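Local coordinates for protein CD1-2 antigen (Gallus gallus, PDB 3DBX) that is an MHC class I-like glycoprotein of the CD1 family and probably presents lipid antigens at the cell surface to T cells, at residues 182-185 with 186-189. Sequence-based numbering, arbitrary orientation.
Sequences RTDL and ERRV
Glu186 N donates to Arg182 O at 2.7 Å, N-H...O angle 158°, closing the last turn of the short helix 182-185 where the chain departs from the helix at Glu186. This turn is the close part of the contact: Arg187 CB packs 3.7 Å from both Thr183 O and Asp184 O. Beyond it, Arg187 runs out alongside Asp184, CG anti to the backbone N (chi1 177°), and a bend at chi3 sets the guanidinium edge toward a bridging water. That water lies in the guanidinium plane, accepts from Arg187 NH2 at 2.6 Å and donates to both Asp184 O (2.7 Å) and Asp184 OD1 (2.9 Å). Arg187 NH2 also hydrogen-bonds to Leu247 O, and the guanidinium makes a cation-pi contact with Tyr215, both in the immunoglobulin domain; Asp184 OD2 has a weak hydrogen bond to Trp56 NE1. On the exposed side, Arg182 and Glu186 run alongside each other, their flat ends turned 68° apart, and Arg182 NH1 meets Glu186 OE1 in a long salt bridge of 3.7 Å. This ion pair is loose and solvent-facing, whereas the water fixes Arg187 to the helix end, and its Leu247 and Tyr215 contacts carry the connection across to the C1-set domain.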
loop_
_atom_site.group_PDB
_atom_site.type_symbol
_atom_site.label_atom_id
_atom_site.label_comp_id
_atom_site.label_asym_id
_atom_site.label_seq_id
_atom_site.Cartn_x
_atom_site.Cartn_y
_atom_site.Cartn_z
ATOM N N ARG A 182 17.556 -9.615 -6.865
ATOM C CA ARG A 182 18.214 -8.316 -6.700
ATOM C C ARG A 182 17.875 -7.287 -7.772
ATOM O O ARG A 182 17.896 -6.091 -7.503
ATOM C CB ARG A 182 19.714 -8.445 -6.522
ATOM C CG ARG A 182 20.081 -9.056 -5.189
ATOM C CD ARG A 182 21.560 -8.850 -4.849
ATOM N NE ARG A 182 22.397 -9.854 -5.444
ATOM C CZ ARG A 182 23.706 -9.742 -5.624
ATOM N NH1 ARG A 182 24.360 -8.630 -5.282
ATOM N NH2 ARG A 182 24.349 -10.752 -6.177
ATOM N N THR A 183 17.528 -7.767 -8.963
ATOM C CA THR A 183 17.109 -6.913 -10.077
ATOM C C THR A 183 15.970 -5.939 -9.694
ATOM O O THR A 183 15.915 -4.811 -10.169
ATOM C CB THR A 183 16.796 -7.752 -11.351
ATOM O OG1 THR A 183 16.599 -6.877 -12.458
ATOM C CG2 THR A 183 15.557 -8.617 -11.170
ATOM N N ASP A 184 15.081 -6.397 -8.821
ATOM C CA ASP A 184 14.028 -5.563 -8.210
ATOM C C ASP A 184 14.382 -5.034 -6.811
ATOM O O ASP A 184 14.171 -3.846 -6.495
ATOM C CB ASP A 184 12.735 -6.372 -8.160
ATOM C CG ASP A 184 11.862 -6.121 -9.356
ATOM O OD1 ASP A 184 11.376 -4.966 -9.490
ATOM O OD2 ASP A 184 11.666 -7.050 -10.143
ATOM N N LEU A 185 14.916 -5.915 -5.967
ATOM C CA LEU A 185 15.251 -5.534 -4.586
ATOM C C LEU A 185 16.434 -4.565 -4.441
ATOM O O LEU A 185 16.472 -3.792 -3.465
ATOM C CB LEU A 185 15.467 -6.777 -3.723
ATOM C CG LEU A 185 14.341 -7.822 -3.789
ATOM C CD1 LEU A 185 14.805 -9.158 -3.231
ATOM C CD2 LEU A 185 13.095 -7.316 -3.055
ATOM N N GLU A 186 17.407 -4.583 -5.371
ATOM C CA GLU A 186 18.485 -3.580 -5.313
ATOM C C GLU A 186 18.460 -2.480 -6.388
ATOM O O GLU A 186 19.466 -1.823 -6.609
ATOM C CB GLU A 186 19.873 -4.241 -5.250
ATOM C CG GLU A 186 20.072 -5.122 -4.029
ATOM C CD GLU A 186 21.404 -5.849 -4.027
ATOM O OE1 GLU A 186 22.310 -5.547 -4.868
ATOM O OE2 GLU A 186 21.552 -6.735 -3.144
ATOM N N ARG A 187 17.319 -2.288 -7.040
ATOM C CA ARG A 187 17.144 -1.255 -8.034
ATOM C C ARG A 187 17.188 0.070 -7.268
ATOM O O ARG A 187 16.719 0.145 -6.122
ATOM C CB ARG A 187 15.793 -1.425 -8.763
ATOM C CG ARG A 187 15.473 -0.307 -9.798
ATOM C CD ARG A 187 14.150 -0.580 -10.590
ATOM N NE ARG A 187 13.056 -0.865 -9.653
ATOM C CZ ARG A 187 12.019 -0.061 -9.398
ATOM N NH1 ARG A 187 11.847 1.077 -10.044
ATOM N NH2 ARG A 187 11.117 -0.456 -8.523
ATOM N N ARG A 188 17.794 1.087 -7.882
ATOM C CA ARG A 188 17.885 2.443 -7.298
ATOM C C ARG A 188 17.611 3.406 -8.428
ATOM O O ARG A 188 18.291 3.357 -9.467
ATOM C CB ARG A 188 19.291 2.689 -6.691
ATOM C CG ARG A 188 19.643 1.625 -5.645
ATOM C CD ARG A 188 20.994 1.763 -5.002
ATOM N NE ARG A 188 22.085 1.330 -5.892
ATOM C CZ ARG A 188 23.106 0.543 -5.541
ATOM N NH1 ARG A 188 23.195 0.049 -4.299
ATOM N NH2 ARG A 188 24.037 0.237 -6.443
ATOM N N VAL A 189 16.602 4.264 -8.248
ATOM C CA VAL A 189 16.277 5.298 -9.230
ATOM C C VAL A 189 16.199 6.630 -8.475
ATOM O O VAL A 189 15.375 6.763 -7.575
ATOM C CB VAL A 189 14.875 5.064 -9.850
ATOM C CG1 VAL A 189 14.605 6.143 -10.808
ATOM C CG2 VAL A 189 14.817 3.691 -10.573
HETATM O O HOH W 1 11.984 -2.790 -7.692
#